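Local coordinates for uncharacterized protein (Aeropyrum pernix, PDB 3P1Z) that is of unknown function but may bind nucleic acid and take part in the removal of introns from precursor tRNA, as its family suggests, at residues G6-C11 with E26-S31; P49-Y54 with D91-G96; S82-L87 with V121-Y126; V116-V121 with V134-G139; I148-D153 with I158-A163. All coordinates share one frame; numbering follows the deposited sequence.

Contact 1 of 5, residues G6-C11 with E26-S31; sequences GEVAGC and ECFDGS
F28 meets V8 and C11 across this small contact, which is held by apolar and van der Waals touches of one aromatic ring. The apolar part comes first: V8 brings CB to 3.9 Å from F28 CE2, approaching the ring obliquely, and C11 CB stands 4.4 Å from F28 CD2. With CG anti to the carbonyl carbon (chi1 -49°), F28 swings its ring out toward the 6-11 loop. The polar neighbours of the ring are backbone carbonyls. C11 O lies at the ring edge, near its plane and 3.6 Å from F28 CD2, while E26 O, at the end of strand 21-26, sits 4.1 Å above the plane of the F28 ring, over its centre. At F28, an alanine is likely to leave V8 without its apolar partner and to open a gap beside the C11 carbonyl. Each side also carries a disulfide to another part of the chain, C11 to C62 and C27 to C33. V8-C11 form a type II beta turn with positive phi at G10. D29 serves as the N-cap of the following helix, its OD1 accepting the backbone N of Y32. In the fold, the 6-11 loop leads into strand 14-18, which pairs with strand 21-26 through backbone bonds between E26 and A14, and F28 lies in the link from strand 21-26 to helix 30-38.

Contact 2 of 5, residues P49-Y54 with D91-G96; sequences PLEAAY and DLRRKG
E51 and R93 form a salt bridge between two crossing helices, 49-57 and 83-95, whose short segments pass 11.2 Å apart at a signed angle of -73°. The pair joins the SEN2-like N-terminal region to the catalytic C-terminal region of the tRNA-intron endonuclease family. R93 grips the carboxylate side-on with NE and NH2. R93 NE reaches E51 OE1 at 2.7 Å on the syn side, and R93 NH2 reaches E51 OE2, also at 2.7 Å, from above the carboxylate plane although within the guanidinium plane. The two planes are 47° apart, so the fit is skewed; a further bond from R93 NE to E51 OE2 is weak. The aliphatic part of the same arginine covers Y54: R93 CB lies over one face of the Y54 ring, 3.7 Å from the centroid, in a CH-pi contact. A bend at chi2 (-70°) and another at chi3 let R93 touch the ring with its base and the carboxylate with its head. R94 CG approaches obliquely, 3.9 Å from Y54 OH.

The next shell positions both charges. Y89 OH is hydrogen-bonded to E51 OE1, R93 NH1 is hydrogen-bonded to R97 O, and Y41 packs on both E51 and R93. Just beyond, G96 ends the helix in a Schellman motif: with positive phi, its N bonds to R93 O at 3.0 Å and weakly to L92 O.

Contact 3 of 5, residues S82-L87 with V121-Y126; sequences SLDTAL and VLSEGY
V121, D84 and T85 have the most surface buried where helix 83-95 lies on the end of strand 115-123. V121 carries the apolar part with both methyls. V121 CG1, anti to the backbone N (chi1 -173°), fits against the helix 4.0 Å from D84 CB and 3.9 Å from T85 N, and V121 CG2 meets T85 CG2 at 4.2 Å, the two side chains crossing at about a right angle. D84 supplies the polar part: S123 OG donates to D84 OD2 at 2.7 Å, and D84 OD2 receives it on its anti lone pair, away from OD1. Outside the two segments, D84 OD1 pairs with a basic side chain of a neighbouring subunit. T85 is tied to the first turn of the helix as well, since S82 at the N-cap position donates through OG to T85 OG1. The axes of the short segments 83-87 and 121-123 pass 8.4 Å apart at 130°, a helix packed obliquely over a mixed beta sheet, as in the catalytic domain of tRNA-intron endonucleases.

Contact 4 of 5, residues V116-V121 with V134-G139; sequences VYEVLV and VEWSRG
W136 of helix 130-142 is covered on one face by L120, while E118 lies beside its indole nitrogen. The tight part of the contact is the ring face. L120 CB stands 3.5 Å from W136 CZ2 and 3.9 Å from the centroid of the six-membered ring, a CH-pi contact offset toward the rim, and L120 CD2 extends along the same face to W136 CD2 at 4.0 Å. At the ring edge, in plane, E118 O comes within 3.5 Å of W136 CZ2. With CG anti to the backbone N (chi1 166°), the indole is carried from the helix over the strand. E118 is extended and runs past the indole the opposite way, placing E118 OE1 2.7 Å from W136 NE1; its other oxygen, OE2, makes a salt bridge with R104. Replacing W136 by an alanine would probably leave L120 CB and CD2 without their flat partner and the space beside E118 unfilled.

Away from the strand the contact is looser: E135 and R138 are exposed, R138 also packing on a neighbouring chain. The axes of the segments 116-121 and 134-139 run 10.3 Å apart and nearly antiparallel, at 162°. W136 and L120 also pack on T107 of strand 107-112. Beyond L120 in the strand, V121 faces helix 83-95, so the central strand 115-123 is covered by one helix on each face of the mixed sheet.

Contact 5 of 5, residues I148-D153 with I158-A163; sequences IVAIVD and ITYYEA
The Y160 ring meets A150 and I148, and the Y161 ring meets I151 and V149, on opposite faces of a beta hairpin formed by strands 146-152 and 158-166. The Y160 ring is approached obliquely, with A150 CB 3.4 Å from Y160 CE1 and I148 CG2 4.2 Å from Y160 CD1. The Y161 ring is met at its edge, near its plane, by I151 CD1, 4.1 Å from Y161 CD2, and by V149 CG1. A ring of a neighbouring chain also meets Y161. On the face with Y160, V152 and I158 run alongside each other. Y160 OH is hydrogen-bonded to D91 on helix 83-95, although the place of that carboxylate oxygen is less certain.

The strands are antiparallel and joined by two hydrogen-bonded pairs, V149 with Y161 and I151 with T159, between non-hydrogen-bonded pairs I148-E162, A150-Y160 and V152-I158. Strand 146-152 runs beside 115-123 as a parallel neighbour, and at Y161 and E162 the sheet continues into an antiparallel strand of a neighbouring chain. At the turn, D153 OD2 accepts the backbone N of L157. Of the four backbone bonds, the straightest is at the turn end, where T159 N bonds to I151 O at 2.9 Å.

Contacts 4 and 5 are buried, contacts 1, 2 and 3 only partly so. Contact 1 stands apart, its centre about 31 Å or more from those of contacts 3, 4 and 5, and rests on one ring, with disulfides close by that lead elsewhere. Contact 2, nearest the middle of the chain, pairs opposite charges between two helices; it touches contact 3 through L50 and A86 and shares helix 83-95 with it. Contacts 3 and 4 both use strand 115-123 and overlap at V121, one on each face of the sheet. Contact 5 is chiefly backbone hydrogen bonding and joins them: A150 pairs with L120 and L122 in that strand.

Contact 1 of 5, residues G6-C11 with E26-S31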
# COMPACT_ATOMS: atom_id res chain seq x y z
N GLY A 6 -24.72 -34.47 35.49
CA GLY A 6 -24.70 -33.49 34.42
C GLY A 6 -24.19 -32.17 34.98
O GLY A 6 -24.42 -31.86 36.15
N GLU A 7 -23.49 -31.39 34.16
CA GLU A 7 -22.99 -30.08 34.57
C GLU A 7 -23.90 -28.97 34.02
O GLU A 7 -23.70 -28.47 32.90
CB GLU A 7 -21.55 -29.89 34.08
CG GLU A 7 -20.77 -28.73 34.71
CD GLU A 7 -19.36 -28.60 34.15
OE1 GLU A 7 -18.46 -28.17 34.90
OE2 GLU A 7 -19.16 -28.92 32.95
N VAL A 8 -24.91 -28.59 34.81
CA VAL A 8 -25.90 -27.59 34.37
C VAL A 8 -25.69 -26.23 35.05
O VAL A 8 -26.33 -25.24 34.69
CB VAL A 8 -27.37 -28.08 34.59
CG1 VAL A 8 -27.55 -29.51 34.08
CG2 VAL A 8 -27.78 -27.98 36.06
N ALA A 9 -24.79 -26.19 36.03
CA ALA A 9 -24.46 -24.96 36.76
C ALA A 9 -23.75 -23.93 35.87
O ALA A 9 -22.72 -24.24 35.26
CB ALA A 9 -23.61 -25.28 38.01
N GLY A 10 -24.30 -22.72 35.78
CA GLY A 10 -23.65 -21.66 35.01
C GLY A 10 -24.17 -21.44 33.60
O GLY A 10 -24.01 -20.35 33.04
N CYS A 11 -24.78 -22.47 33.01
CA CYS A 11 -25.44 -22.34 31.71
C CYS A 11 -26.84 -21.78 31.94
O CYS A 11 -27.45 -22.07 32.96
CB CYS A 11 -25.54 -23.70 31.04
SG CYS A 11 -24.33 -24.89 31.65
N GLU A 26 -32.86 -27.84 27.20
CA GLU A 26 -33.18 -27.39 28.56
C GLU A 26 -33.04 -25.87 28.74
O GLU A 26 -32.00 -25.30 28.40
CB GLU A 26 -32.26 -28.09 29.57
CG GLU A 26 -32.58 -29.55 29.87
CD GLU A 26 -33.82 -29.71 30.74
OE1 GLU A 26 -34.15 -28.76 31.50
OE2 GLU A 26 -34.46 -30.79 30.67
N CYS A 27 -34.06 -25.22 29.29
CA CYS A 27 -33.96 -23.79 29.62
C CYS A 27 -33.90 -23.58 31.14
O CYS A 27 -34.85 -23.90 31.85
CB CYS A 27 -35.10 -22.98 29.00
SG CYS A 27 -35.00 -22.76 27.18
N PHE A 28 -32.79 -23.05 31.63
CA PHE A 28 -32.59 -22.93 33.07
C PHE A 28 -32.89 -21.51 33.53
O PHE A 28 -33.28 -21.29 34.68
CB PHE A 28 -31.18 -23.36 33.44
CG PHE A 28 -30.79 -24.67 32.84
CD1 PHE A 28 -31.70 -25.70 32.80
CD2 PHE A 28 -29.53 -24.88 32.31
CE1 PHE A 28 -31.36 -26.91 32.25
CE2 PHE A 28 -29.19 -26.10 31.75
CZ PHE A 28 -30.11 -27.11 31.72
N ASP A 29 -32.68 -20.57 32.62
CA ASP A 29 -33.13 -19.20 32.82
C ASP A 29 -34.20 -18.93 31.78
O ASP A 29 -33.92 -18.92 30.58
CB ASP A 29 -31.96 -18.22 32.68
CG ASP A 29 -32.31 -16.81 33.13
OD1 ASP A 29 -33.34 -16.27 32.67
OD2 ASP A 29 -31.55 -16.23 33.95
N GLY A 30 -35.44 -18.75 32.23
CA GLY A 30 -36.54 -18.55 31.33
C GLY A 30 -36.38 -17.28 30.52
O GLY A 30 -36.55 -17.30 29.30
N SER A 31 -36.05 -16.18 31.19
CA SER A 31 -35.98 -14.89 30.52
C SER A 31 -35.00 -14.95 29.35
O SER A 31 -35.20 -14.31 28.32
CB SER A 31 -35.55 -13.78 31.49
OG SER A 31 -34.35 -14.13 32.16

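Contact 2 of 5, residues P49-Y54 with D91-G96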
# COMPACT_ATOMS: atom_id res chain seq x y z
N PRO A 49 -27.45 -21.33 13.98
CA PRO A 49 -26.08 -21.83 14.14
C PRO A 49 -25.07 -20.79 14.63
O PRO A 49 -24.21 -21.12 15.44
CB PRO A 49 -25.71 -22.28 12.72
CG PRO A 49 -26.99 -22.67 12.12
CD PRO A 49 -28.02 -21.73 12.69
N LEU A 50 -25.16 -19.56 14.15
CA LEU A 50 -24.22 -18.56 14.61
C LEU A 50 -24.65 -18.11 15.99
O LEU A 50 -23.82 -18.02 16.89
CB LEU A 50 -24.13 -17.38 13.63
CG LEU A 50 -23.61 -17.73 12.23
CD1 LEU A 50 -24.07 -16.70 11.22
CD2 LEU A 50 -22.09 -17.90 12.17
N GLU A 51 -25.93 -17.85 16.17
CA GLU A 51 -26.40 -17.47 17.49
C GLU A 51 -26.00 -18.54 18.51
O GLU A 51 -25.77 -18.26 19.69
CB GLU A 51 -27.90 -17.22 17.49
CG GLU A 51 -28.35 -16.42 18.69
CD GLU A 51 -27.56 -15.14 18.86
OE1 GLU A 51 -27.11 -14.58 17.84
OE2 GLU A 51 -27.39 -14.68 20.01
N ALA A 52 -25.90 -19.77 18.02
CA ALA A 52 -25.64 -20.94 18.84
C ALA A 52 -24.16 -21.05 19.18
O ALA A 52 -23.78 -21.44 20.29
CB ALA A 52 -26.10 -22.19 18.11
N ALA A 53 -23.33 -20.71 18.21
CA ALA A 53 -21.90 -20.61 18.43
C ALA A 53 -21.65 -19.43 19.36
O ALA A 53 -20.77 -19.50 20.23
CB ALA A 53 -21.16 -20.42 17.12
N TYR A 54 -22.43 -18.36 19.21
CA TYR A 54 -22.22 -17.16 20.01
C TYR A 54 -22.50 -17.43 21.46
O TYR A 54 -21.63 -17.26 22.31
CB TYR A 54 -23.12 -16.01 19.56
CG TYR A 54 -23.02 -14.81 20.49
CD1 TYR A 54 -21.79 -14.40 20.99
CD2 TYR A 54 -24.15 -14.09 20.86
CE1 TYR A 54 -21.70 -13.31 21.83
CE2 TYR A 54 -24.06 -13.00 21.70
CZ TYR A 54 -22.83 -12.61 22.17
OH TYR A 54 -22.72 -11.51 23.01
N ASP A 91 -18.70 -10.11 17.48
CA ASP A 91 -18.39 -8.70 17.63
C ASP A 91 -19.68 -7.92 17.51
O ASP A 91 -20.01 -7.11 18.38
CB ASP A 91 -17.42 -8.26 16.52
CG ASP A 91 -16.72 -6.95 16.84
OD1 ASP A 91 -15.83 -6.92 17.72
OD2 ASP A 91 -17.03 -5.93 16.18
N LEU A 92 -20.44 -8.19 16.45
CA LEU A 92 -21.69 -7.49 16.22
C LEU A 92 -22.74 -7.78 17.30
O LEU A 92 -23.48 -6.88 17.72
CB LEU A 92 -22.24 -7.78 14.82
CG LEU A 92 -21.46 -7.16 13.64
CD1 LEU A 92 -22.02 -7.67 12.30
CD2 LEU A 92 -21.44 -5.61 13.69
N ARG A 93 -22.82 -9.03 17.75
CA ARG A 93 -23.70 -9.34 18.87
C ARG A 93 -23.24 -8.58 20.10
O ARG A 93 -24.04 -7.92 20.76
CB ARG A 93 -23.74 -10.85 19.14
CG ARG A 93 -24.33 -11.70 18.02
CD ARG A 93 -25.84 -11.50 17.84
NE ARG A 93 -26.65 -12.14 18.88
CZ ARG A 93 -27.40 -11.49 19.76
NH1 ARG A 93 -27.46 -10.16 19.76
NH2 ARG A 93 -28.09 -12.17 20.66
N ARG A 94 -21.95 -8.63 20.39
CA ARG A 94 -21.44 -7.93 21.57
C ARG A 94 -21.75 -6.43 21.56
O ARG A 94 -21.95 -5.84 22.62
CB ARG A 94 -19.94 -8.18 21.76
CG ARG A 94 -19.53 -9.66 21.72
CD ARG A 94 -18.18 -9.89 22.40
NE ARG A 94 -17.51 -11.11 21.94
CZ ARG A 94 -16.29 -11.49 22.34
NH1 ARG A 94 -15.61 -10.76 23.21
NH2 ARG A 94 -15.76 -12.62 21.86
N LYS A 95 -21.80 -5.83 20.37
CA LYS A 95 -22.03 -4.39 20.22
C LYS A 95 -23.51 -3.99 20.37
O LYS A 95 -23.83 -2.80 20.51
CB LYS A 95 -21.49 -3.87 18.87
CG LYS A 95 -19.95 -3.90 18.71
CD LYS A 95 -19.49 -3.17 17.43
CE LYS A 95 -18.07 -3.54 16.99
NZ LYS A 95 -16.99 -3.40 18.02
N GLY A 96 -24.40 -4.97 20.35
CA GLY A 96 -25.82 -4.71 20.55
C GLY A 96 -26.64 -4.88 19.29
O GLY A 96 -27.76 -4.39 19.18

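Contact 3 of 5, residues S82-L87 with V121-Y126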
# COMPACT_ATOMS: atom_id res chain seq x y z
N SER A 82 -18.11 -20.49 9.05
CA SER A 82 -16.84 -19.82 8.78
C SER A 82 -16.35 -19.05 10.00
O SER A 82 -17.01 -18.11 10.47
CB SER A 82 -16.96 -18.84 7.61
OG SER A 82 -15.99 -17.81 7.74
N LEU A 83 -15.17 -19.44 10.48
CA LEU A 83 -14.57 -18.84 11.66
C LEU A 83 -14.55 -17.31 11.67
O LEU A 83 -14.78 -16.70 12.72
CB LEU A 83 -13.15 -19.35 11.86
CG LEU A 83 -12.60 -18.79 13.17
CD1 LEU A 83 -13.54 -19.17 14.29
CD2 LEU A 83 -11.21 -19.30 13.41
N ASP A 84 -14.29 -16.68 10.54
CA ASP A 84 -14.29 -15.22 10.51
C ASP A 84 -15.69 -14.63 10.60
O ASP A 84 -15.92 -13.73 11.40
CB ASP A 84 -13.55 -14.69 9.29
CG ASP A 84 -12.06 -14.87 9.38
OD1 ASP A 84 -11.51 -14.94 10.50
OD2 ASP A 84 -11.43 -14.94 8.31
N THR A 85 -16.63 -15.12 9.79
CA THR A 85 -18.03 -14.65 9.83
C THR A 85 -18.55 -14.67 11.26
O THR A 85 -19.19 -13.73 11.72
CB THR A 85 -18.98 -15.57 9.02
OG1 THR A 85 -18.37 -15.99 7.80
CG2 THR A 85 -20.28 -14.86 8.73
N ALA A 86 -18.27 -15.78 11.95
CA ALA A 86 -18.67 -16.02 13.33
C ALA A 86 -18.10 -14.97 14.27
O ALA A 86 -18.75 -14.53 15.22
CB ALA A 86 -18.20 -17.40 13.77
N LEU A 87 -16.85 -14.61 14.00
CA LEU A 87 -16.17 -13.58 14.78
C LEU A 87 -16.85 -12.23 14.56
O LEU A 87 -17.18 -11.56 15.54
CB LEU A 87 -14.67 -13.52 14.43
CG LEU A 87 -13.85 -14.74 14.90
CD1 LEU A 87 -12.40 -14.71 14.40
CD2 LEU A 87 -13.91 -14.84 16.42
N VAL A 121 -17.94 -10.14 4.80
CA VAL A 121 -16.79 -10.58 5.60
C VAL A 121 -15.68 -11.05 4.68
O VAL A 121 -15.89 -11.93 3.86
CB VAL A 121 -17.17 -11.74 6.55
CG1 VAL A 121 -16.01 -12.08 7.49
CG2 VAL A 121 -18.40 -11.40 7.36
N LEU A 122 -14.51 -10.44 4.81
CA LEU A 122 -13.35 -10.81 4.00
C LEU A 122 -12.18 -11.14 4.91
O LEU A 122 -12.07 -10.59 6.00
CB LEU A 122 -12.97 -9.66 3.08
CG LEU A 122 -14.09 -9.08 2.21
CD1 LEU A 122 -13.69 -7.72 1.67
CD2 LEU A 122 -14.42 -10.04 1.10
N SER A 123 -11.30 -12.02 4.44
CA SER A 123 -10.21 -12.56 5.26
C SER A 123 -8.83 -12.47 4.59
O SER A 123 -8.57 -13.11 3.57
CB SER A 123 -10.49 -14.04 5.58
OG SER A 123 -11.89 -14.29 5.71
N GLU A 124 -7.93 -11.70 5.18
CA GLU A 124 -6.56 -11.65 4.70
C GLU A 124 -6.15 -13.01 4.16
O GLU A 124 -6.39 -14.01 4.81
CB GLU A 124 -5.62 -11.25 5.84
CG GLU A 124 -4.15 -11.32 5.49
CD GLU A 124 -3.29 -10.69 6.57
OE1 GLU A 124 -2.07 -10.90 6.55
OE2 GLU A 124 -3.82 -9.99 7.45
N GLY A 125 -5.56 -13.04 2.97
CA GLY A 125 -5.14 -14.29 2.35
C GLY A 125 -6.11 -14.79 1.30
O GLY A 125 -5.80 -15.68 0.49
N TYR A 126 -7.30 -14.22 1.31
CA TYR A 126 -8.32 -14.59 0.33
C TYR A 126 -8.68 -13.41 -0.58
O TYR A 126 -9.71 -12.74 -0.39
CB TYR A 126 -9.53 -15.19 1.04
CG TYR A 126 -9.20 -16.45 1.81
CD1 TYR A 126 -9.62 -17.70 1.36
CD2 TYR A 126 -8.44 -16.40 2.97
CE1 TYR A 126 -9.31 -18.87 2.06
CE2 TYR A 126 -8.12 -17.56 3.67
CZ TYR A 126 -8.56 -18.79 3.21
OH TYR A 126 -8.26 -19.94 3.90

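Contact 4 of 5, residues V116-V121 with V134-G139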
# COMPACT_ATOMS: atom_id res chain seq x y z
N VAL A 116 -30.89 -0.74 7.50
CA VAL A 116 -30.44 -2.11 7.35
C VAL A 116 -29.03 -2.09 6.80
O VAL A 116 -28.74 -1.38 5.84
CB VAL A 116 -31.34 -2.89 6.37
CG1 VAL A 116 -30.89 -4.34 6.29
CG2 VAL A 116 -32.81 -2.79 6.76
N TYR A 117 -28.16 -2.88 7.41
CA TYR A 117 -26.74 -2.86 7.12
C TYR A 117 -26.27 -4.21 6.61
O TYR A 117 -26.47 -5.23 7.25
CB TYR A 117 -25.98 -2.50 8.39
CG TYR A 117 -26.00 -1.02 8.73
CD1 TYR A 117 -25.01 -0.18 8.25
CD2 TYR A 117 -26.98 -0.47 9.54
CE1 TYR A 117 -25.00 1.17 8.55
CE2 TYR A 117 -26.98 0.87 9.86
CZ TYR A 117 -25.98 1.69 9.36
OH TYR A 117 -25.97 3.04 9.66
N GLU A 118 -25.63 -4.23 5.46
CA GLU A 118 -25.20 -5.49 4.88
C GLU A 118 -23.69 -5.58 4.98
O GLU A 118 -22.97 -4.79 4.37
CB GLU A 118 -25.65 -5.58 3.42
CG GLU A 118 -25.07 -6.76 2.66
CD GLU A 118 -25.66 -6.87 1.26
OE1 GLU A 118 -24.88 -7.09 0.31
OE2 GLU A 118 -26.89 -6.73 1.12
N VAL A 119 -23.20 -6.56 5.73
CA VAL A 119 -21.76 -6.66 5.96
C VAL A 119 -21.15 -7.82 5.21
O VAL A 119 -21.58 -8.96 5.35
CB VAL A 119 -21.39 -6.77 7.46
CG1 VAL A 119 -19.86 -6.68 7.65
CG2 VAL A 119 -22.09 -5.70 8.29
N LEU A 120 -20.13 -7.52 4.41
CA LEU A 120 -19.40 -8.56 3.71
C LEU A 120 -18.17 -8.85 4.53
O LEU A 120 -17.46 -7.93 4.91
CB LEU A 120 -19.03 -8.09 2.32
CG LEU A 120 -18.22 -9.05 1.45
CD1 LEU A 120 -19.06 -10.24 1.04
CD2 LEU A 120 -17.72 -8.33 0.22
N VAL A 121 -17.94 -10.14 4.80
CA VAL A 121 -16.79 -10.58 5.60
C VAL A 121 -15.68 -11.05 4.68
O VAL A 121 -15.89 -11.93 3.86
CB VAL A 121 -17.17 -11.74 6.55
CG1 VAL A 121 -16.01 -12.08 7.49
CG2 VAL A 121 -18.40 -11.40 7.36
N VAL A 134 -17.32 -4.16 -6.34
CA VAL A 134 -18.17 -3.11 -6.86
C VAL A 134 -19.60 -3.61 -7.09
O VAL A 134 -20.55 -2.97 -6.67
CB VAL A 134 -17.57 -2.46 -8.12
CG1 VAL A 134 -18.49 -1.38 -8.63
CG2 VAL A 134 -16.20 -1.88 -7.79
N GLU A 135 -19.74 -4.77 -7.74
CA GLU A 135 -21.05 -5.36 -7.98
C GLU A 135 -21.76 -5.75 -6.66
O GLU A 135 -23.00 -5.74 -6.57
CB GLU A 135 -20.94 -6.57 -8.92
CG GLU A 135 -20.04 -6.32 -10.15
CD GLU A 135 -19.90 -7.53 -11.08
OE1 GLU A 135 -20.65 -8.53 -10.90
OE2 GLU A 135 -19.04 -7.49 -12.00
N TRP A 136 -20.98 -6.10 -5.65
CA TRP A 136 -21.55 -6.41 -4.36
C TRP A 136 -22.13 -5.15 -3.72
O TRP A 136 -23.29 -5.13 -3.32
CB TRP A 136 -20.54 -7.08 -3.43
CG TRP A 136 -21.06 -7.07 -2.04
CD1 TRP A 136 -21.98 -7.93 -1.49
CD2 TRP A 136 -20.76 -6.09 -1.03
NE1 TRP A 136 -22.24 -7.56 -0.19
CE2 TRP A 136 -21.52 -6.45 0.11
CE3 TRP A 136 -19.92 -4.98 -0.99
CZ2 TRP A 136 -21.45 -5.71 1.30
CZ3 TRP A 136 -19.86 -4.25 0.18
CH2 TRP A 136 -20.61 -4.62 1.32
N SER A 137 -21.31 -4.09 -3.67
CA SER A 137 -21.74 -2.80 -3.12
C SER A 137 -22.92 -2.25 -3.88
O SER A 137 -23.89 -1.77 -3.29
CB SER A 137 -20.60 -1.78 -3.18
OG SER A 137 -21.09 -0.47 -2.90
N ARG A 138 -22.82 -2.30 -5.20
CA ARG A 138 -23.96 -2.01 -6.03
C ARG A 138 -25.12 -2.83 -5.51
O ARG A 138 -26.08 -2.28 -4.95
CB ARG A 138 -23.68 -2.34 -7.49
CG ARG A 138 -23.27 -1.14 -8.32
CD ARG A 138 -22.67 -1.57 -9.64
NE ARG A 138 -21.93 -0.50 -10.30
CZ ARG A 138 -20.81 -0.69 -10.99
NH1 ARG A 138 -20.20 0.35 -11.55
NH2 ARG A 138 -20.28 -1.91 -11.10
N GLY A 139 -25.01 -4.15 -5.70
CA GLY A 139 -25.97 -5.11 -5.19
C GLY A 139 -26.57 -4.57 -3.93
O GLY A 139 -27.71 -4.10 -3.92

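Contact 5 of 5, residues I148-D153 with I158-A163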
# COMPACT_ATOMS: atom_id res chain seq x y z
N ILE A 148 -21.51 -2.54 3.98
CA ILE A 148 -20.43 -2.59 4.95
C ILE A 148 -19.42 -3.66 4.60
O ILE A 148 -19.77 -4.70 4.04
CB ILE A 148 -20.96 -2.72 6.40
CG1 ILE A 148 -21.87 -1.54 6.73
CG2 ILE A 148 -19.81 -2.81 7.40
CD1 ILE A 148 -21.17 -0.20 6.74
N VAL A 149 -18.15 -3.39 4.90
CA VAL A 149 -17.09 -4.37 4.69
C VAL A 149 -16.34 -4.60 6.01
O VAL A 149 -15.90 -3.66 6.68
CB VAL A 149 -16.14 -3.94 3.54
CG1 VAL A 149 -14.85 -3.34 4.08
CG2 VAL A 149 -15.84 -5.10 2.64
N ALA A 150 -16.25 -5.86 6.40
CA ALA A 150 -15.51 -6.21 7.61
C ALA A 150 -14.31 -7.08 7.25
O ALA A 150 -14.45 -8.19 6.74
CB ALA A 150 -16.42 -6.91 8.63
N ILE A 151 -13.13 -6.54 7.50
CA ILE A 151 -11.92 -7.27 7.22
C ILE A 151 -11.31 -7.81 8.48
O ILE A 151 -11.04 -7.09 9.44
CB ILE A 151 -10.91 -6.40 6.47
CG1 ILE A 151 -11.54 -5.95 5.16
CG2 ILE A 151 -9.61 -7.18 6.23
CD1 ILE A 151 -11.41 -4.50 4.90
N VAL A 152 -11.09 -9.11 8.48
CA VAL A 152 -10.48 -9.78 9.59
C VAL A 152 -9.09 -10.12 9.15
O VAL A 152 -8.92 -10.91 8.24
CB VAL A 152 -11.26 -11.06 9.95
CG1 VAL A 152 -10.71 -11.70 11.22
CG2 VAL A 152 -12.74 -10.74 10.09
N ASP A 153 -8.09 -9.53 9.77
CA ASP A 153 -6.73 -9.86 9.38
C ASP A 153 -6.29 -11.25 9.86
O ASP A 153 -6.99 -11.94 10.62
CB ASP A 153 -5.72 -8.79 9.82
CG ASP A 153 -5.20 -9.00 11.25
OD1 ASP A 153 -4.06 -8.61 11.56
OD2 ASP A 153 -5.94 -9.56 12.06
N ILE A 158 -10.44 -7.18 13.58
CA ILE A 158 -11.55 -6.82 12.72
C ILE A 158 -11.66 -5.33 12.49
O ILE A 158 -11.68 -4.55 13.44
CB ILE A 158 -12.87 -7.27 13.33
CG1 ILE A 158 -12.83 -8.76 13.64
CG2 ILE A 158 -14.03 -6.91 12.39
CD1 ILE A 158 -14.02 -9.24 14.43
N THR A 159 -11.77 -4.94 11.23
CA THR A 159 -12.00 -3.55 10.88
C THR A 159 -13.29 -3.40 10.09
O THR A 159 -13.69 -4.29 9.35
CB THR A 159 -10.84 -2.97 10.06
OG1 THR A 159 -9.61 -3.52 10.54
CG2 THR A 159 -10.81 -1.49 10.23
N TYR A 160 -13.94 -2.26 10.26
CA TYR A 160 -15.20 -2.02 9.56
C TYR A 160 -15.12 -0.79 8.68
O TYR A 160 -14.62 0.26 9.09
CB TYR A 160 -16.35 -1.88 10.56
CG TYR A 160 -16.72 -3.15 11.28
CD1 TYR A 160 -17.45 -4.15 10.64
CD2 TYR A 160 -16.35 -3.35 12.60
CE1 TYR A 160 -17.81 -5.31 11.30
CE2 TYR A 160 -16.70 -4.52 13.27
CZ TYR A 160 -17.43 -5.50 12.62
OH TYR A 160 -17.77 -6.65 13.27
N TYR A 161 -15.60 -0.93 7.45
CA TYR A 161 -15.62 0.17 6.49
C TYR A 161 -16.88 0.15 5.66
O TYR A 161 -17.22 -0.85 5.04
CB TYR A 161 -14.41 0.09 5.56
CG TYR A 161 -13.08 0.27 6.24
CD1 TYR A 161 -12.63 1.52 6.63
CD2 TYR A 161 -12.27 -0.82 6.50
CE1 TYR A 161 -11.41 1.69 7.25
CE2 TYR A 161 -11.04 -0.67 7.13
CZ TYR A 161 -10.61 0.59 7.51
OH TYR A 161 -9.39 0.74 8.14
N GLU A 162 -17.59 1.27 5.65
CA GLU A 162 -18.62 1.49 4.65
C GLU A 162 -17.94 1.52 3.31
O GLU A 162 -16.89 2.14 3.16
CB GLU A 162 -19.29 2.83 4.90
CG GLU A 162 -20.58 3.02 4.16
CD GLU A 162 -21.53 3.96 4.89
OE1 GLU A 162 -22.63 4.19 4.36
OE2 GLU A 162 -21.17 4.45 5.98
N ALA A 163 -18.52 0.85 2.33
CA ALA A 163 -18.02 0.90 0.95
C ALA A 163 -19.15 1.25 -0.03
O ALA A 163 -19.95 0.39 -0.39
CB ALA A 163 -17.36 -0.42 0.58